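Local coordinates for type IV pilin protein (Neisseria meningitidis, PDB 5V0M), which is a non-core minor pilin of the type IV pilus, probably contributing to pilus-associated functions such as cell adhesion, at residues A[20-34]-A[50-62]. Numbering follows the deposited sequence. Where two conformers were deposited one is given.
Sequences AQTMERYYRQKGTFK and TLSKVSPDHFTLQ
Phe-59 turns its edge onto the face of Phe-33 in a T-shaped stack, the ring centroids 5.0 Å apart and the planes at 89°. On the opposite face of Phe-33, CD2 of Tyr-27 sits over the ring centre, so this phenyl group is wedged between the two aromatic neighbours. The face of Phe-59, in turn, receives the selenium of selenomethionine Met-23 in a Met-aromatic contact, SE standing 4.1 Å from the ring centroid and nearly on its normal. A bend at the last torsion of Met-23 (chi3 60°) folds CE back over the rim of the same ring, 3.6 Å from CD1 of Phe-59, while SE meets the tip of Leu-51, whose CD2 is 3.6 Å away. Ala-20 CB touches Phe-59 CZ and Leu-61 CD1, carrying the apolar layer toward the earlier turns of the helix. This is part of the helix-sheet interface of the pilin fold, in which helix 3-30 packs against an antiparallel sheet; here its C-terminal turns meet strands 47-54 and 59-65, and Leu-41 from the intervening loop also packs on Leu-51 and Leu-61. Beyond the helix end, where Gly-31 takes positive phi, the chain is tied to the turn joining these strands: Phe-33 N donates to Pro-56 O (2.9 Å), and an ST turn at Thr-32 holds Lys-34 N. Tyr-27 swings its ring away from its own amide nitrogen (chi1 -172°), which carries OH to Asp-57 OD1 at 2.6 Å, meeting the carboxylate from above its plane. Water 1 donates to Gly-31 O and to Asp-57 OD1, so that OD1 accepts from both the Tyr-27 hydroxyl and the water.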
# COMPACT_ATOMS: atom_id res chain seq x y z
N ALA A 20 2.79 -3.02 -6.65
CA ALA A 20 1.82 -3.28 -7.71
C ALA A 20 2.50 -3.62 -9.02
O ALA A 20 2.03 -4.48 -9.77
CB ALA A 20 0.90 -2.07 -7.87
N GLN A 21 3.63 -2.97 -9.32
CA GLN A 21 4.37 -3.31 -10.53
C GLN A 21 4.89 -4.74 -10.48
O GLN A 21 4.82 -5.47 -11.49
CB GLN A 21 5.53 -2.33 -10.68
CG GLN A 21 5.08 -0.96 -11.07
CD GLN A 21 6.17 0.09 -10.95
OE1 GLN A 21 7.32 -0.21 -10.61
NE2 GLN A 21 5.81 1.35 -11.22
N THR A 22 5.42 -5.16 -9.34
CA THR A 22 5.89 -6.53 -9.18
C THR A 22 4.77 -7.52 -9.42
O THR A 22 4.96 -8.55 -10.09
CB THR A 22 6.45 -6.68 -7.77
OG1 THR A 22 7.60 -5.85 -7.65
CG2 THR A 22 6.84 -8.13 -7.49
N MSE A 23 3.57 -7.22 -8.95
CA MSE A 23 2.47 -8.15 -9.12
C MSE A 23 1.92 -8.10 -10.55
O MSE A 23 1.40 -9.10 -11.07
CB MSE A 23 1.38 -7.87 -8.10
CG MSE A 23 1.90 -8.05 -6.68
SE MSE A 23 0.52 -7.87 -5.33
CE MSE A 23 -0.65 -9.33 -5.89
N GLU A 24 2.05 -6.94 -11.19
CA GLU A 24 1.67 -6.85 -12.59
C GLU A 24 2.60 -7.69 -13.45
O GLU A 24 2.15 -8.27 -14.45
CB GLU A 24 1.67 -5.39 -13.06
CG GLU A 24 0.46 -4.60 -12.60
CD GLU A 24 0.55 -3.11 -12.93
OE1 GLU A 24 1.62 -2.65 -13.37
OE2 GLU A 24 -0.46 -2.40 -12.74
N ARG A 25 3.87 -7.79 -13.10
CA ARG A 25 4.77 -8.65 -13.85
C ARG A 25 4.48 -10.11 -13.57
O ARG A 25 4.46 -10.94 -14.49
CB ARG A 25 6.22 -8.30 -13.54
CG ARG A 25 6.67 -6.97 -14.14
CD ARG A 25 8.19 -6.81 -14.12
NE ARG A 25 8.73 -6.75 -12.76
CZ ARG A 25 8.80 -5.65 -12.02
NH1 ARG A 25 8.37 -4.49 -12.49
NH2 ARG A 25 9.31 -5.70 -10.80
N TYR A 26 4.24 -10.45 -12.30
CA TYR A 26 3.90 -11.82 -11.93
C TYR A 26 2.67 -12.31 -12.68
O TYR A 26 2.64 -13.45 -13.17
CB TYR A 26 3.67 -11.91 -10.43
CG TYR A 26 3.41 -13.31 -9.92
CD1 TYR A 26 4.45 -14.09 -9.46
CD2 TYR A 26 2.13 -13.83 -9.87
CE1 TYR A 26 4.23 -15.38 -8.98
CE2 TYR A 26 1.90 -15.11 -9.39
CZ TYR A 26 2.95 -15.88 -8.94
OH TYR A 26 2.74 -17.16 -8.45
N TYR A 27 1.64 -11.47 -12.79
CA TYR A 27 0.43 -11.85 -13.51
C TYR A 27 0.74 -12.12 -14.98
O TYR A 27 0.21 -13.07 -15.57
CB TYR A 27 -0.62 -10.74 -13.41
CG TYR A 27 -1.96 -11.15 -13.97
CD1 TYR A 27 -2.31 -10.83 -15.27
CD2 TYR A 27 -2.87 -11.85 -13.20
CE1 TYR A 27 -3.54 -11.24 -15.80
CE2 TYR A 27 -4.09 -12.26 -13.71
CZ TYR A 27 -4.43 -11.94 -15.01
OH TYR A 27 -5.67 -12.33 -15.50
N ARG A 28 1.60 -11.32 -15.59
CA ARG A 28 1.91 -11.61 -16.99
C ARG A 28 2.68 -12.91 -17.12
O ARG A 28 2.55 -13.61 -18.14
CB ARG A 28 2.66 -10.44 -17.60
CG ARG A 28 1.80 -9.23 -17.71
CD ARG A 28 2.57 -8.12 -18.33
NE ARG A 28 1.83 -6.86 -18.25
CZ ARG A 28 2.31 -5.70 -18.68
NH1 ARG A 28 3.52 -5.62 -19.21
NH2 ARG A 28 1.57 -4.60 -18.57
N GLN A 29 3.46 -13.29 -16.10
CA GLN A 29 4.21 -14.54 -16.15
C GLN A 29 3.36 -15.76 -15.82
O GLN A 29 3.64 -16.87 -16.32
CB GLN A 29 5.36 -14.50 -15.15
CG GLN A 29 6.45 -13.56 -15.53
CD GLN A 29 7.29 -14.06 -16.70
OE1 GLN A 29 7.42 -13.36 -17.72
NE2 GLN A 29 7.89 -15.24 -16.55
N LYS A 30 2.32 -15.61 -14.99
CA LYS A 30 1.61 -16.75 -14.43
C LYS A 30 0.13 -16.77 -14.75
O LYS A 30 -0.48 -17.85 -14.67
CB LYS A 30 1.80 -16.79 -12.91
CG LYS A 30 3.25 -16.87 -12.48
CD LYS A 30 3.88 -18.19 -12.86
CE LYS A 30 5.19 -18.39 -12.11
NZ LYS A 30 5.86 -19.66 -12.47
N GLY A 31 -0.45 -15.65 -15.14
CA GLY A 31 -1.86 -15.61 -15.47
C GLY A 31 -2.79 -15.67 -14.29
O GLY A 31 -3.99 -15.91 -14.47
N THR A 32 -2.29 -15.46 -13.07
CA THR A 32 -3.14 -15.44 -11.89
C THR A 32 -2.35 -14.79 -10.77
O THR A 32 -1.12 -14.85 -10.76
CB THR A 32 -3.55 -16.85 -11.45
OG1 THR A 32 -4.37 -16.78 -10.27
CG2 THR A 32 -2.32 -17.73 -11.19
N PHE A 33 -3.07 -14.19 -9.81
CA PHE A 33 -2.45 -13.75 -8.56
C PHE A 33 -2.58 -14.79 -7.46
O PHE A 33 -1.95 -14.61 -6.40
CB PHE A 33 -3.08 -12.44 -8.07
CG PHE A 33 -2.94 -11.29 -9.02
CD1 PHE A 33 -1.71 -10.75 -9.33
CD2 PHE A 33 -4.05 -10.71 -9.57
CE1 PHE A 33 -1.61 -9.69 -10.20
CE2 PHE A 33 -3.97 -9.68 -10.43
CZ PHE A 33 -2.74 -9.13 -10.74
N LYS A 34 -3.35 -15.86 -7.67
CA LYS A 34 -3.67 -16.78 -6.58
C LYS A 34 -2.45 -17.49 -6.01
O LYS A 34 -2.50 -17.91 -4.85
CB LYS A 34 -4.72 -17.81 -7.00
CG LYS A 34 -6.11 -17.26 -7.13
CD LYS A 34 -6.72 -16.95 -5.76
CE LYS A 34 -7.03 -18.22 -4.96
NZ LYS A 34 -7.85 -17.91 -3.75
N THR A 50 0.39 -5.18 3.22
CA THR A 50 -0.19 -6.51 3.08
C THR A 50 -1.08 -6.52 1.86
O THR A 50 -1.40 -5.48 1.28
CB THR A 50 -1.03 -6.83 4.32
OG1 THR A 50 -2.04 -5.82 4.47
CG2 THR A 50 -0.17 -6.89 5.57
N LEU A 51 -1.46 -7.71 1.43
CA LEU A 51 -2.51 -7.88 0.44
C LEU A 51 -3.81 -8.10 1.19
O LEU A 51 -4.02 -9.17 1.77
CB LEU A 51 -2.20 -9.07 -0.45
CG LEU A 51 -1.20 -8.72 -1.54
CD1 LEU A 51 -0.46 -9.97 -2.03
CD2 LEU A 51 -1.90 -8.03 -2.71
N SER A 52 -4.68 -7.10 1.17
CA SER A 52 -5.95 -7.20 1.85
C SER A 52 -6.95 -8.01 1.05
O SER A 52 -7.89 -8.57 1.63
CB SER A 52 -6.50 -5.80 2.13
OG SER A 52 -6.55 -5.07 0.92
N LYS A 53 -6.79 -8.06 -0.28
CA LYS A 53 -7.65 -8.83 -1.16
C LYS A 53 -6.79 -9.43 -2.25
O LYS A 53 -5.97 -8.73 -2.84
CB LYS A 53 -8.71 -7.93 -1.81
CG LYS A 53 -9.63 -7.24 -0.80
CD LYS A 53 -10.66 -6.34 -1.47
CE LYS A 53 -11.59 -7.14 -2.38
NZ LYS A 53 -12.81 -6.37 -2.79
N VAL A 54 -7.00 -10.72 -2.53
CA VAL A 54 -6.36 -11.41 -3.65
C VAL A 54 -7.39 -12.32 -4.29
O VAL A 54 -8.02 -13.13 -3.61
CB VAL A 54 -5.16 -12.27 -3.21
CG1 VAL A 54 -4.56 -13.01 -4.42
CG2 VAL A 54 -4.12 -11.41 -2.53
N SER A 55 -7.55 -12.18 -5.59
CA SER A 55 -8.39 -13.09 -6.37
C SER A 55 -7.58 -13.46 -7.61
O SER A 55 -6.46 -12.98 -7.79
CB SER A 55 -9.71 -12.41 -6.70
OG SER A 55 -9.51 -11.34 -7.58
N PRO A 56 -8.08 -14.32 -8.49
CA PRO A 56 -7.27 -14.68 -9.66
C PRO A 56 -6.84 -13.50 -10.50
O PRO A 56 -5.69 -13.46 -10.95
CB PRO A 56 -8.17 -15.67 -10.41
CG PRO A 56 -9.05 -16.24 -9.33
CD PRO A 56 -9.32 -15.10 -8.40
N ASP A 57 -7.73 -12.53 -10.76
CA ASP A 57 -7.45 -11.43 -11.67
C ASP A 57 -7.37 -10.05 -11.02
O ASP A 57 -7.18 -9.06 -11.75
CB ASP A 57 -8.49 -11.41 -12.79
CG ASP A 57 -8.54 -12.69 -13.56
OD1 ASP A 57 -7.45 -13.21 -13.89
OD2 ASP A 57 -9.66 -13.18 -13.77
N HIS A 58 -7.48 -9.95 -9.70
CA HIS A 58 -7.46 -8.65 -9.04
C HIS A 58 -6.75 -8.76 -7.69
O HIS A 58 -6.67 -9.83 -7.08
CB HIS A 58 -8.87 -8.14 -8.83
CG HIS A 58 -9.62 -7.85 -10.10
ND1 HIS A 58 -9.17 -6.94 -11.03
CD2 HIS A 58 -10.77 -8.37 -10.59
CE1 HIS A 58 -10.02 -6.91 -12.04
NE2 HIS A 58 -11.00 -7.76 -11.80
N PHE A 59 -6.26 -7.61 -7.21
CA PHE A 59 -5.71 -7.55 -5.87
C PHE A 59 -5.90 -6.15 -5.30
O PHE A 59 -6.11 -5.18 -6.02
CB PHE A 59 -4.23 -7.91 -5.82
CG PHE A 59 -3.36 -6.94 -6.55
CD1 PHE A 59 -2.90 -7.22 -7.83
CD2 PHE A 59 -3.00 -5.71 -5.98
CE1 PHE A 59 -2.10 -6.32 -8.51
CE2 PHE A 59 -2.20 -4.81 -6.68
CZ PHE A 59 -1.75 -5.12 -7.93
N THR A 60 -5.83 -6.07 -3.98
CA THR A 60 -5.74 -4.80 -3.26
C THR A 60 -4.60 -4.90 -2.27
O THR A 60 -4.57 -5.83 -1.44
CB THR A 60 -7.03 -4.43 -2.54
OG1 THR A 60 -8.09 -4.33 -3.49
CG2 THR A 60 -6.89 -3.09 -1.83
N LEU A 61 -3.66 -3.98 -2.38
CA LEU A 61 -2.61 -3.78 -1.40
C LEU A 61 -3.08 -2.79 -0.36
O LEU A 61 -3.78 -1.83 -0.67
CB LEU A 61 -1.40 -3.17 -2.10
CG LEU A 61 -0.66 -4.14 -3.01
CD1 LEU A 61 0.10 -3.42 -4.11
CD2 LEU A 61 0.26 -5.00 -2.17
N GLN A 62 -2.66 -3.01 0.89
CA GLN A 62 -3.00 -2.10 1.98
C GLN A 62 -1.78 -1.78 2.81
O GLN A 62 -1.03 -2.68 3.21
CB GLN A 62 -4.07 -2.73 2.87
CG GLN A 62 -4.55 -1.87 4.04
CD GLN A 62 -5.79 -2.43 4.69
OE1 GLN A 62 -6.84 -2.59 4.05
NE2 GLN A 62 -5.69 -2.77 5.96
O HOH W 1 -6.40 -15.81 -13.60
O HOH W 2 -6.86 -15.65 -2.40